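Long-range contacts in halotolerant alpha-type carbonic anhydrase (dCA II) (Dunaliella salina, PDB 1Y7W), which probably catalyses the reversible hydration of carbon dioxide to bicarbonate at a zinc ion, and keeps working at high salt: residues Leu78-Ala83 against Asn212-Leu218; Asp86-Asn92 against Phe105-Asn111; Glu98-Lys102 against Phe129-His133; Gln189-Lys193 against Val206-Asn210. One frame throughout, in Å; residues are numbered along the deposited sequence. Where two conformers were deposited one is given.

Contact 1 of 4, residues Leu78-Ala83 against Asn212-Leu218; sequences LNVDGA and NVKTQLL. With NA (sodium ion), chain C.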
loop_
_atom_site.group_PDB
_atom_site.type_symbol
_atom_site.label_atom_id
_atom_site.label_comp_id
_atom_site.label_asym_id
_atom_site.label_seq_id
_atom_site.Cartn_x
_atom_site.Cartn_y
_atom_site.Cartn_z
ATOM N N LEU A 78 14.929 3.750 3.116
ATOM C CA LEU A 78 14.108 2.547 2.858
ATOM C C LEU A 78 14.924 1.452 2.198
ATOM O O LEU A 78 14.634 0.285 2.382
ATOM C CB LEU A 78 12.927 2.879 1.928
ATOM C CG LEU A 78 12.000 3.951 2.472
ATOM C CD1 LEU A 78 10.940 4.290 1.389
ATOM C CD2 LEU A 78 11.366 3.528 3.750
ATOM N N ASN A 79 15.946 1.816 1.430
ATOM C CA ASN A 79 16.747 0.808 0.733
ATOM C C ASN A 79 18.144 0.556 1.293
ATOM O O ASN A 79 19.051 0.156 0.564
ATOM C CB ASN A 79 16.833 1.168 -0.771
ATOM C CG ASN A 79 17.263 0.001 -1.623
ATOM O OD1 ASN A 79 16.863 -1.124 -1.397
ATOM N ND2 ASN A 79 18.084 0.272 -2.630
ATOM N N VAL A 80 18.304 0.832 2.576
ATOM C CA VAL A 80 19.554 0.577 3.290
ATOM C C VAL A 80 19.154 -0.292 4.483
ATOM O O VAL A 80 18.212 0.053 5.228
ATOM C CB VAL A 80 20.247 1.921 3.779
ATOM C CG1 VAL A 80 21.532 1.606 4.610
ATOM C CG2 VAL A 80 20.630 2.762 2.581
ATOM N N ASP A 81 19.843 -1.436 4.611
ATOM C CA ASP A 81 19.634 -2.406 5.711
ATOM C C ASP A 81 19.373 -1.603 6.979
ATOM O O ASP A 81 20.180 -0.741 7.360
ATOM C CB ASP A 81 20.913 -3.219 5.904
ATOM C CG ASP A 81 20.778 -4.343 6.945
ATOM O OD1 ASP A 81 19.969 -4.302 7.854
ATOM O OD2 ASP A 81 21.563 -5.283 6.841
ATOM N N GLY A 82 18.247 -1.888 7.632
ATOM C CA GLY A 82 17.881 -1.188 8.853
ATOM C C GLY A 82 18.926 -1.263 9.973
ATOM O O GLY A 82 18.939 -0.402 10.828
ATOM N N ALA A 83 19.809 -2.260 9.942
ATOM C CA ALA A 83 20.884 -2.400 10.961
ATOM C C ALA A 83 21.960 -1.314 10.790
ATOM O O ALA A 83 22.769 -1.071 11.710
ATOM C CB ALA A 83 21.548 -3.787 10.841
ATOM N N ASN A 212 12.611 -4.185 9.570
ATOM C CA ASN A 212 13.739 -3.739 8.758
ATOM C C ASN A 212 13.139 -3.533 7.341
ATOM O O ASN A 212 12.865 -4.492 6.609
ATOM C CB ASN A 212 14.798 -4.860 8.791
ATOM C CG ASN A 212 16.145 -4.465 8.140
ATOM O OD1 ASN A 212 17.252 -4.914 8.599
ATOM N ND2 ASN A 212 16.086 -3.680 7.065
ATOM N N VAL A 213 12.920 -2.276 6.972
ATOM C CA VAL A 213 12.266 -1.999 5.693
ATOM C C VAL A 213 12.931 -2.655 4.516
ATOM O O VAL A 213 12.284 -3.362 3.715
ATOM C CB VAL A 213 12.132 -0.477 5.449
ATOM C CG1 VAL A 213 11.418 -0.223 4.078
ATOM C CG2 VAL A 213 11.269 0.126 6.521
ATOM N N LYS A 214 14.238 -2.451 4.412
ATOM C CA LYS A 214 14.967 -2.984 3.287
ATOM C C LYS A 214 14.992 -4.506 3.207
ATOM O O LYS A 214 14.815 -5.096 2.113
ATOM C CB LYS A 214 16.389 -2.412 3.315
ATOM C CG LYS A 214 17.411 -3.139 2.437
ATOM C CD LYS A 214 17.130 -2.894 0.975
ATOM C CE LYS A 214 18.425 -2.967 0.146
ATOM N NZ LYS A 214 18.853 -4.393 0.082
ATOM N N THR A 215 15.216 -5.159 4.342
ATOM C CA THR A 215 15.291 -6.614 4.284
ATOM C C THR A 215 13.949 -7.333 4.366
ATOM O O THR A 215 13.794 -8.426 3.827
ATOM C CB THR A 215 16.257 -7.186 5.412
ATOM O OG1 THR A 215 15.653 -7.016 6.707
ATOM C CG2 THR A 215 17.603 -6.427 5.384
ATOM N N GLN A 216 12.971 -6.712 5.000
ATOM C CA GLN A 216 11.715 -7.396 5.144
ATOM C C GLN A 216 10.590 -7.024 4.184
ATOM O O GLN A 216 9.727 -7.855 3.933
ATOM C CB GLN A 216 11.219 -7.238 6.583
ATOM C CG GLN A 216 12.167 -7.971 7.555
ATOM C CD GLN A 216 11.674 -7.883 8.978
ATOM O OE1 GLN A 216 11.776 -6.833 9.613
ATOM N NE2 GLN A 216 11.110 -8.999 9.492
ATOM N N LEU A 217 10.608 -5.782 3.682
ATOM C CA LEU A 217 9.536 -5.287 2.823
ATOM C C LEU A 217 9.910 -5.044 1.368
ATOM O O LEU A 217 9.218 -5.532 0.494
ATOM C CB LEU A 217 8.926 -4.026 3.438
ATOM C CG LEU A 217 8.427 -4.069 4.896
ATOM C CD1 LEU A 217 7.946 -2.695 5.253
ATOM C CD2 LEU A 217 7.317 -5.125 5.137
ATOM N N LEU A 218 11.006 -4.331 1.084
ATOM C CA LEU A 218 11.335 -4.074 -0.313
ATOM C C LEU A 218 11.662 -5.355 -1.033
ATOM O O LEU A 218 12.298 -6.252 -0.460
ATOM C CB LEU A 218 12.514 -3.118 -0.454
ATOM C CG LEU A 218 12.340 -1.697 0.060
ATOM C CD1 LEU A 218 13.425 -0.847 -0.649
ATOM C CD2 LEU A 218 10.970 -1.127 -0.306
HETATM NA NA NA C . 19.224 1.870 11.162
HETATM O O HOH W 1 15.603 -0.377 5.971
HETATM O O HOH W 2 19.497 4.048 11.698
HETATM O O HOH W 3 17.410 1.765 12.388
#

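Contact 2 of 4, residues Asp86-Asn92 against Phe105-Asn111; sequences DGITLTN and FDQPAAN. With NA (sodium ion), chain C.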
loop_
_atom_site.group_PDB
_atom_site.type_symbol
_atom_site.label_atom_id
_atom_site.label_comp_id
_atom_site.label_asym_id
_atom_site.label_seq_id
_atom_site.Cartn_x
_atom_site.Cartn_y
_atom_site.Cartn_z
ATOM N N ASP A 86 22.350 4.568 8.194
ATOM C CA ASP A 86 21.363 5.307 7.411
ATOM C C ASP A 86 20.298 4.396 6.844
ATOM O O ASP A 86 19.789 4.647 5.741
ATOM C CB ASP A 86 22.036 6.101 6.294
ATOM C CG ASP A 86 23.209 5.405 5.761
ATOM O OD1 ASP A 86 23.161 4.148 5.776
ATOM O OD2 ASP A 86 24.183 6.113 5.359
ATOM N N GLY A 87 19.993 3.338 7.591
ATOM C CA GLY A 87 18.971 2.371 7.171
ATOM C C GLY A 87 17.799 2.544 8.112
ATOM O O GLY A 87 17.979 2.734 9.315
ATOM N N ILE A 88 16.578 2.488 7.576
ATOM C CA ILE A 88 15.393 2.700 8.386
ATOM C C ILE A 88 14.816 1.437 9.009
ATOM O O ILE A 88 14.634 0.405 8.320
ATOM C CB ILE A 88 14.256 3.389 7.515
ATOM C CG1 ILE A 88 14.642 4.863 7.240
ATOM C CG2 ILE A 88 12.913 3.374 8.280
ATOM C CD1 ILE A 88 13.606 5.686 6.430
ATOM N N THR A 89 14.513 1.515 10.305
ATOM C CA THR A 89 13.832 0.404 10.983
ATOM C C THR A 89 12.546 0.987 11.513
ATOM O O THR A 89 12.562 1.996 12.202
ATOM C CB THR A 89 14.620 -0.139 12.176
ATOM O OG1 THR A 89 15.866 -0.674 11.691
ATOM C CG2 THR A 89 13.767 -1.270 12.867
ATOM N N LEU A 90 11.411 0.356 11.208
ATOM C CA LEU A 90 10.117 0.832 11.702
ATOM C C LEU A 90 10.073 0.348 13.152
ATOM O O LEU A 90 10.113 -0.845 13.417
ATOM C CB LEU A 90 9.001 0.181 10.881
ATOM C CG LEU A 90 9.106 0.521 9.382
ATOM C CD1 LEU A 90 7.860 -0.031 8.723
ATOM C CD2 LEU A 90 9.208 2.028 9.152
ATOM N N THR A 91 9.964 1.293 14.073
ATOM C CA THR A 91 9.991 0.954 15.485
ATOM C C THR A 91 8.664 1.170 16.226
ATOM O O THR A 91 7.836 1.973 15.796
ATOM C CB THR A 91 11.121 1.760 16.182
ATOM O OG1 THR A 91 10.691 3.104 16.352
ATOM C CG2 THR A 91 12.387 1.733 15.352
ATOM N N ASN A 92 8.474 0.441 17.338
ATOM C CA ASN A 92 7.235 0.546 18.126
ATOM C C ASN A 92 6.076 0.218 17.117
ATOM O O ASN A 92 5.052 0.898 17.062
ATOM C CB ASN A 92 7.071 1.959 18.725
ATOM C CG ASN A 92 5.809 2.102 19.587
ATOM O OD1 ASN A 92 5.244 1.103 20.068
ATOM N ND2 ASN A 92 5.363 3.354 19.809
ATOM N N PHE A 105 3.622 2.778 13.263
ATOM C CA PHE A 105 4.901 2.717 13.938
ATOM C C PHE A 105 5.340 4.154 14.245
ATOM O O PHE A 105 4.673 5.097 13.865
ATOM C CB PHE A 105 5.918 2.020 12.992
ATOM C CG PHE A 105 5.736 2.384 11.509
ATOM C CD1 PHE A 105 6.058 3.646 11.031
ATOM C CD2 PHE A 105 5.075 1.479 10.629
ATOM C CE1 PHE A 105 5.707 4.030 9.671
ATOM C CE2 PHE A 105 4.730 1.831 9.319
ATOM C CZ PHE A 105 5.049 3.116 8.835
ATOM N N ASP A 106 6.440 4.304 14.970
ATOM C CA ASP A 106 6.919 5.641 15.246
ATOM C C ASP A 106 7.310 6.281 13.905
ATOM O O ASP A 106 7.883 5.609 13.045
ATOM C CB ASP A 106 8.134 5.545 16.148
ATOM C CG ASP A 106 7.780 5.153 17.558
ATOM O OD1 ASP A 106 8.682 4.639 18.249
ATOM O OD2 ASP A 106 6.619 5.354 17.957
ATOM N N GLN A 107 7.002 7.552 13.706
ATOM C CA GLN A 107 7.376 8.184 12.425
ATOM C C GLN A 107 8.869 8.289 12.216
ATOM O O GLN A 107 9.587 8.839 13.070
ATOM C CB GLN A 107 6.804 9.581 12.322
ATOM C CG GLN A 107 5.565 9.658 11.464
ATOM C CD GLN A 107 4.929 11.061 11.501
ATOM O OE1 GLN A 107 3.683 11.190 11.466
ATOM N NE2 GLN A 107 5.783 12.118 11.568
ATOM N N PRO A 108 9.379 7.736 11.105
ATOM C CA PRO A 108 10.814 7.826 10.845
ATOM C C PRO A 108 11.174 9.330 10.688
ATOM O O PRO A 108 10.385 10.124 10.199
ATOM C CB PRO A 108 10.999 7.065 9.515
ATOM C CG PRO A 108 9.905 6.090 9.518
ATOM C CD PRO A 108 8.719 6.852 10.131
ATOM N N ALA A 109 12.387 9.707 11.066
ATOM C CA ALA A 109 12.758 11.122 10.960
ATOM C C ALA A 109 14.133 11.345 10.347
ATOM O O ALA A 109 14.588 12.500 10.249
ATOM C CB ALA A 109 12.672 11.828 12.379
ATOM N N ALA A 110 14.802 10.271 9.938
ATOM C CA ALA A 110 16.117 10.409 9.329
ATOM C C ALA A 110 16.217 9.591 8.057
ATOM O O ALA A 110 15.500 8.616 7.912
ATOM C CB ALA A 110 17.213 9.939 10.304
ATOM N N ASN A 111 17.115 9.985 7.156
ATOM C CA ASN A 111 17.334 9.221 5.926
ATOM C C ASN A 111 16.058 9.018 5.148
ATOM O O ASN A 111 15.870 7.996 4.503
ATOM C CB ASN A 111 17.950 7.872 6.279
ATOM C CG ASN A 111 19.243 8.030 7.046
ATOM O OD1 ASN A 111 20.190 8.600 6.509
ATOM N ND2 ASN A 111 19.292 7.550 8.308
HETATM NA NA NA C . 19.224 1.870 11.162
HETATM O O HOH W 4 17.218 5.854 10.088
HETATM O O HOH W 3 17.410 1.765 12.388
HETATM O O HOH W 5 9.985 3.971 13.190
HETATM O O HOH W 6 4.020 4.138 17.260
HETATM O O HOH W 2 19.497 4.048 11.698
#

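Contact 3 of 4, residues Glu98-Lys102 against Phe129-His133; sequences EQGMK and FHFHH. With ZN (zinc ion), chain D.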
loop_
_atom_site.group_PDB
_atom_site.type_symbol
_atom_site.label_atom_id
_atom_site.label_comp_id
_atom_site.label_asym_id
_atom_site.label_seq_id
_atom_site.Cartn_x
_atom_site.Cartn_y
_atom_site.Cartn_z
ATOM N N GLU A 98 -7.744 -6.548 11.754
ATOM C CA GLU A 98 -8.991 -6.489 11.006
ATOM C C GLU A 98 -8.615 -6.404 9.545
ATOM O O GLU A 98 -7.426 -6.456 9.173
ATOM C CB GLU A 98 -9.833 -5.259 11.413
ATOM C CG GLU A 98 -9.143 -3.908 11.157
ATOM C CD GLU A 98 -9.986 -2.718 11.664
ATOM O OE1 GLU A 98 -11.075 -2.927 12.255
ATOM O OE2 GLU A 98 -9.569 -1.553 11.431
ATOM N N GLN A 99 -9.623 -6.289 8.711
ATOM C CA GLN A 99 -9.387 -6.189 7.258
ATOM C C GLN A 99 -8.229 -5.223 6.896
ATOM O O GLN A 99 -8.189 -4.107 7.435
ATOM C CB GLN A 99 -10.673 -5.696 6.593
ATOM C CG GLN A 99 -10.652 -5.689 5.037
ATOM C CD GLN A 99 -11.836 -4.900 4.464
ATOM O OE1 GLN A 99 -12.851 -5.465 4.042
ATOM N NE2 GLN A 99 -11.714 -3.604 4.459
ATOM N N GLY A 100 -7.299 -5.664 6.023
ATOM C CA GLY A 100 -6.194 -4.822 5.581
ATOM C C GLY A 100 -4.937 -4.861 6.444
ATOM O O GLY A 100 -3.852 -4.518 5.990
ATOM N N MET A 101 -5.107 -5.258 7.688
ATOM C CA MET A 101 -4.016 -5.411 8.661
ATOM C C MET A 101 -3.007 -4.285 8.685
ATOM O O MET A 101 -1.810 -4.496 8.506
ATOM C CB MET A 101 -3.315 -6.755 8.431
ATOM C CG MET A 101 -4.277 -7.909 8.771
ATOM S SD MET A 101 -3.471 -9.529 8.981
ATOM C CE MET A 101 -2.579 -9.025 10.377
ATOM N N LYS A 102 -3.523 -3.087 8.865
ATOM C CA LYS A 102 -2.694 -1.894 8.877
ATOM C C LYS A 102 -1.623 -1.972 9.956
ATOM O O LYS A 102 -1.935 -2.346 11.089
ATOM C CB LYS A 102 -3.562 -0.678 9.190
ATOM C CG LYS A 102 -2.750 0.612 9.047
ATOM C CD LYS A 102 -3.690 1.815 9.044
ATOM C CE LYS A 102 -4.222 2.134 10.463
ATOM N NZ LYS A 102 -4.961 3.501 10.510
ATOM N N PHE A 129 1.600 1.046 6.794
ATOM C CA PHE A 129 1.546 0.231 5.585
ATOM C C PHE A 129 0.347 -0.689 5.771
ATOM O O PHE A 129 -0.111 -0.924 6.911
ATOM C CB PHE A 129 2.859 -0.504 5.226
ATOM C CG PHE A 129 3.304 -1.576 6.196
ATOM C CD1 PHE A 129 2.708 -2.827 6.213
ATOM C CD2 PHE A 129 4.438 -1.378 6.986
ATOM C CE1 PHE A 129 3.233 -3.888 6.986
ATOM C CE2 PHE A 129 4.969 -2.424 7.754
ATOM C CZ PHE A 129 4.372 -3.673 7.748
ATOM N N HIS A 130 -0.235 -1.183 4.679
ATOM C CA HIS A 130 -1.425 -2.050 4.857
ATOM C C HIS A 130 -1.486 -3.008 3.664
ATOM O O HIS A 130 -0.667 -2.907 2.731
ATOM C CB HIS A 130 -2.740 -1.230 4.976
ATOM C CG HIS A 130 -3.005 -0.356 3.782
ATOM N ND1 HIS A 130 -2.596 0.965 3.698
ATOM C CD2 HIS A 130 -3.569 -0.644 2.597
ATOM C CE1 HIS A 130 -2.893 1.447 2.497
ATOM N NE2 HIS A 130 -3.484 0.491 1.807
ATOM N N PHE A 131 -2.476 -3.876 3.669
ATOM C CA PHE A 131 -2.527 -4.888 2.610
ATOM C C PHE A 131 -3.863 -4.966 1.869
ATOM O O PHE A 131 -4.921 -4.655 2.431
ATOM C CB PHE A 131 -2.304 -6.293 3.206
ATOM C CG PHE A 131 -0.962 -6.496 3.875
ATOM C CD1 PHE A 131 -0.787 -6.192 5.222
ATOM C CD2 PHE A 131 0.120 -6.985 3.141
ATOM C CE1 PHE A 131 0.454 -6.372 5.811
ATOM C CE2 PHE A 131 1.371 -7.174 3.705
ATOM C CZ PHE A 131 1.545 -6.860 5.054
ATOM N N HIS A 132 -3.794 -5.438 0.625
ATOM C CA HIS A 132 -5.027 -5.690 -0.157
ATOM C C HIS A 132 -4.804 -7.189 -0.408
ATOM O O HIS A 132 -3.829 -7.583 -1.062
ATOM C CB HIS A 132 -5.049 -4.820 -1.414
ATOM C CG HIS A 132 -5.237 -3.368 -1.086
ATOM N ND1 HIS A 132 -6.475 -2.830 -0.824
ATOM C CD2 HIS A 132 -4.335 -2.385 -0.821
ATOM C CE1 HIS A 132 -6.341 -1.568 -0.434
ATOM N NE2 HIS A 132 -5.053 -1.278 -0.420
ATOM N N HIS A 133 -5.691 -7.991 0.201
ATOM C CA HIS A 133 -5.543 -9.441 0.211
ATOM C C HIS A 133 -6.488 -10.246 -0.673
ATOM O O HIS A 133 -7.655 -9.891 -0.852
ATOM C CB HIS A 133 -5.561 -9.977 1.685
ATOM C CG HIS A 133 -6.415 -9.174 2.662
ATOM N ND1 HIS A 133 -7.790 -9.244 2.719
ATOM C CD2 HIS A 133 -6.053 -8.315 3.652
ATOM C CE1 HIS A 133 -8.237 -8.475 3.699
ATOM N NE2 HIS A 133 -7.199 -7.899 4.283
HETATM ZN ZN ZN D . -3.964 0.454 -0.127
HETATM O O HOH W 7 -5.475 1.621 -0.227
#

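Contact 4 of 4, residues Gln189-Lys193 against Val206-Asn210; sequences QIEGK and VSIDN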
loop_
_atom_site.group_PDB
_atom_site.type_symbol
_atom_site.label_atom_id
_atom_site.label_comp_id
_atom_site.label_asym_id
_atom_site.label_seq_id
_atom_site.Cartn_x
_atom_site.Cartn_y
_atom_site.Cartn_z
ATOM N N GLN A 189 3.660 -14.263 15.156
ATOM C CA GLN A 189 3.423 -13.366 16.254
ATOM C C GLN A 189 1.947 -13.229 16.568
ATOM O O GLN A 189 1.524 -13.255 17.727
ATOM C CB GLN A 189 3.956 -11.977 15.930
ATOM C CG GLN A 189 5.475 -11.866 15.855
ATOM C CD GLN A 189 5.864 -10.449 15.505
ATOM O OE1 GLN A 189 5.745 -9.524 16.331
ATOM N NE2 GLN A 189 6.285 -10.254 14.250
ATOM N N ILE A 190 1.157 -12.995 15.528
ATOM C CA ILE A 190 -0.272 -12.834 15.745
ATOM C C ILE A 190 -0.951 -14.133 16.242
ATOM O O ILE A 190 -1.677 -14.116 17.213
ATOM C CB ILE A 190 -0.948 -12.310 14.449
ATOM C CG1 ILE A 190 -0.520 -10.835 14.242
ATOM C CG2 ILE A 190 -2.482 -12.320 14.603
ATOM C CD1 ILE A 190 -0.957 -10.248 12.876
ATOM N N GLU A 191 -0.703 -15.236 15.560
ATOM C CA GLU A 191 -1.331 -16.483 15.921
ATOM C C GLU A 191 -0.961 -16.836 17.360
ATOM O O GLU A 191 -1.770 -17.404 18.098
ATOM C CB GLU A 191 -0.926 -17.550 14.899
ATOM C CG GLU A 191 -1.617 -17.274 13.527
ATOM C CD GLU A 191 -1.516 -18.437 12.529
ATOM O OE1 GLU A 191 -2.232 -18.388 11.481
ATOM O OE2 GLU A 191 -0.729 -19.385 12.785
ATOM N N GLY A 192 0.237 -16.424 17.764
ATOM C CA GLY A 192 0.699 -16.670 19.103
ATOM C C GLY A 192 -0.076 -15.851 20.118
ATOM O O GLY A 192 -0.437 -16.387 21.156
ATOM N N LYS A 193 -0.327 -14.565 19.852
ATOM C CA LYS A 193 -1.081 -13.698 20.775
ATOM C C LYS A 193 -2.575 -14.078 20.845
ATOM O O LYS A 193 -3.263 -13.888 21.868
ATOM C CB LYS A 193 -0.929 -12.210 20.357
ATOM C CG LYS A 193 0.480 -11.655 20.616
ATOM C CD LYS A 193 0.620 -10.201 20.190
ATOM C CE LYS A 193 2.053 -9.660 20.480
ATOM N NZ LYS A 193 2.004 -8.317 21.217
ATOM N N VAL A 206 -1.981 -3.568 18.093
ATOM C CA VAL A 206 -1.369 -4.708 18.765
ATOM C C VAL A 206 0.153 -4.690 18.494
ATOM O O VAL A 206 0.593 -4.653 17.359
ATOM C CB VAL A 206 -2.008 -6.021 18.187
ATOM C CG1 VAL A 206 -1.296 -7.318 18.697
ATOM C CG2 VAL A 206 -3.528 -5.988 18.516
ATOM N N SER A 207 0.970 -4.732 19.537
ATOM C CA SER A 207 2.423 -4.681 19.332
ATOM C C SER A 207 3.036 -5.825 18.592
ATOM O O SER A 207 2.709 -6.969 18.850
ATOM C CB SER A 207 3.128 -4.550 20.683
ATOM O OG SER A 207 2.770 -3.287 21.224
ATOM N N ILE A 208 3.924 -5.515 17.649
ATOM C CA ILE A 208 4.630 -6.540 16.951
ATOM C C ILE A 208 6.105 -6.073 16.914
ATOM O O ILE A 208 6.388 -4.939 17.307
ATOM C CB ILE A 208 4.077 -6.765 15.535
ATOM C CG1 ILE A 208 4.020 -5.440 14.794
ATOM C CG2 ILE A 208 2.722 -7.477 15.611
ATOM C CD1 ILE A 208 3.827 -5.606 13.260
ATOM N N ASP A 209 6.998 -6.947 16.482
ATOM C CA ASP A 209 8.424 -6.673 16.451
ATOM C C ASP A 209 8.773 -5.572 15.469
ATOM O O ASP A 209 8.029 -5.321 14.512
ATOM C CB ASP A 209 9.243 -7.900 16.017
ATOM C CG ASP A 209 9.197 -9.049 17.008
ATOM O OD1 ASP A 209 8.879 -8.841 18.181
ATOM O OD2 ASP A 209 9.506 -10.178 16.573
ATOM N N ASN A 210 9.943 -4.971 15.681
ATOM C CA ASN A 210 10.414 -3.921 14.799
ATOM C C ASN A 210 10.615 -4.487 13.422
ATOM O O ASN A 210 10.845 -5.685 13.258
ATOM C CB ASN A 210 11.722 -3.376 15.299
ATOM C CG ASN A 210 11.556 -2.584 16.554
ATOM O OD1 ASN A 210 10.473 -2.014 16.838
ATOM N ND2 ASN A 210 12.647 -2.506 17.319
HETATM O O HOH W 8 7.097 -7.419 13.210
HETATM O O HOH W 9 5.046 -9.517 18.999
#

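Contact 1 of 4, residues Leu78-Ala83 against Asn212-Leu218
The sodium-binding loop of this carbonic anhydrase, residues 78-83, lies against the short helix 213-217, where Leu-78, the backbone around Asn-79 and Asp-81 meet Val-213, Lys-214 and Leu-218. Leu-78 makes the apolar part of the seam: its CD2 sits 3.8 Å from CG1 of Val-213, and its carbonyl O turns toward the helix, 3.5 Å from CD1 of Leu-218. Branched aliphatic residues suit this buried corner, since they fill it without needing polar partners. The CB of Lys-214 points at the loop; with CG anti to the backbone N (chi1 164°), CG lies 3.7 Å from Asp-81 N, and a bend at chi2 turns CD toward the Asn-79 backbone, so the aliphatic stem is used for packing. In the first turn of a helix a backbone N-H has no carbonyl of its own helix to bind, and here a water accepts from Lys-214 N at 2.9 Å; it also lies 2.7 Å from Val-80 O, to which it can donate, and so bridges loop and helix. Asn-212 stands at the N-cap, and its backbone N gives a bond to Gln-216 OE1 of the same helical turn. Across from it, the short carboxylate of Asp-81 folds back on its own chain. OD1 accepts from Ala-83 N at 2.9 Å and 170°, the donor lying above the carboxylate plane. This Asx turn shapes the loop around Gly-82, whose O binds sodium at 2.3 Å. Gln-84, Gly-87 and two waters complete a typical cation site, a loop of backbone carbonyls wrapped round a metal ion.

Contact 2 of 4, residues Asp86-Asn92 against Phe105-Asn111
Leu-90 lies over one face of the Phe-105 ring. Its CD1 is 4.0 Å from the ring centroid, 26° off the normal and offset toward the rim, a CH-pi contact in which a compact methyl can settle on the flat face. Phe-105 turns its ring to this place with chi1 at 37°, which sets CG between the backbone N and the carbonyl carbon. On the same leucine the other methyl, CD2, meets CG of Pro-108 at 4.1 Å; CG2 of Ile-88 approaches the same proline carbon, so the CG corner of the ring points into the notch between the two branched side chains. The two segments run nearly antiparallel, but they touch mainly through side chains, and one backbone bond joins them, Asp-106 N to Thr-91 O at 2.8 Å. Beside that bond the side chains of Asp-106 and Asn-92 cross at about a right angle, with amide and carboxylate planes 62° apart. Asp-106 OD2 lies close to the amide plane of Asn-92, whose ND2 donates to it at 3.0 Å on the syn side but well out of the carboxylate plane; two small polar side chains suit this exposed edge. At the far end Asn-111 sets its amide against Asp-86, OD1 being 3.1 Å from Asp-86 CB, while ND2 gives a bond to a water that returns a weak one to Gly-87 O. That carbonyl also binds sodium, at 2.4 Å. Strand 89-90 pairs on another side with strand 211-212; Ile-88 and Leu-90 rest on Val-213 of helix 213-217, and Leu-90 and Phe-105 pack on Phe-129 of strand 120-133.

Contact 3 of 4, residues Glu98-Lys102 against Phe129-His133
Gly-100 and His-133 meet where a type II beta turn, Glu-98 to Met-101, packs on the strand that supplies two zinc ligands in the central sheet of the alpha-carbonic anhydrase fold. Gly-100 has the largest surface buried here. It occupies the third position of the turn with phi at +88°, a conformation in which a CB would press on the preceding carbonyl, and this explains the residue type. Its two backbone polar groups are both used. Gly-100 N donates to His-133 NE2 at 2.8 Å, the donor lying close to the imidazole plane at the ring's edge, and Gly-100 O accepts from Phe-131 N at 2.8 Å, in the carbonyl plane on a lone pair. A CA-H...O contact from Gly-100 CA to Phe-131 O, 3.4 Å, adds a third link. His-133 suits its place because an imidazole can be bonded at both nitrogens: with NE2 accepting from the turn, ND1 bonds to Val-272 O, consistent with the proton being on ND1. Phe-131 brings its ring edge to the turn. With CG anti to its own carbonyl carbon, chi1 -62°, it puts CD1 3.6 Å from Gly-100 O and 4.1 Å from Met-101 CB, while its ring also meets Phe-259 of helix 253-266. The rings of His-130 and His-132 lead away from the turn to the zinc, though His-130 CB still touches Gly-100 O at 3.6 Å. His-150 is the third protein ligand, and Gln-128 holds ND1 of His-130, which leaves His-130 NE2 to bind zinc at 2.0 Å.

Contact 4 of 4, residues Gln189-Lys193 against Val206-Asn210
Gln-189 OE1 is gripped by two donors, the backbone N of Asp-209 at 2.9 Å and a water at 2.8 Å. The peptide N-H comes in from the side of the amide C=O, bent at a C=O...N angle of 131° and tilted 15° from the carbonyl plane, as suits an amide oxygen. Beyond CG the chain is extended, and this length lets a helix residue span the gap to the loop; the amide then lies stacked on the Asp-209 carboxylate, their planes 20° apart and Gln-189 CD 3.8 Å from Asp-209 OD2. Glutamine suits the place because its other end can donate: NE2 bonds to Ser-185 OG one turn back on the helix and to a second water, which donates a hydrogen bond to Asp-209 O at 2.6 Å. One turn further on, Lys-193 stretches out and ends in a bend at chi4, where NZ donates a hydrogen bond to Ser-207 O at 2.8 Å. Its methylenes serve as well, CD meeting CG1 of Val-206 at 3.8 Å, a mixed apolar and charged reach fit for a surface seam. Helix 181-195 is thus joined by side chains to strand 206-207 and the loop that follows it. That strand is the edge of a small antiparallel sheet next to 94-95, and between helix and sheet Ile-190 packs on Val-95 and Met-101.

Overall arrangement
Contacts 1 and 2 share the sodium ion: Gly-82 O and Gly-87 O are both its ligands, and two waters of its shell belong to both contacts, whose centres are 10 Å apart. Contact 3 carries the zinc, and its centre is about 20 Å from theirs. Phe-129 of contact 3 joins the three through its ring, with CE2 3.9 Å from CD1 of Leu-217 and also 3.9 Å from CD1 of Leu-90. Contact 4, 15 Å from contact 3 between centres, reaches it through Ile-190 against Met-101, and reaches contact 2 where Asn-92 N and Asn-210 OD1 probably share a hydrogen bond. Contacts 2 and 3 interlock along the chain, and contact 1 encloses all three others.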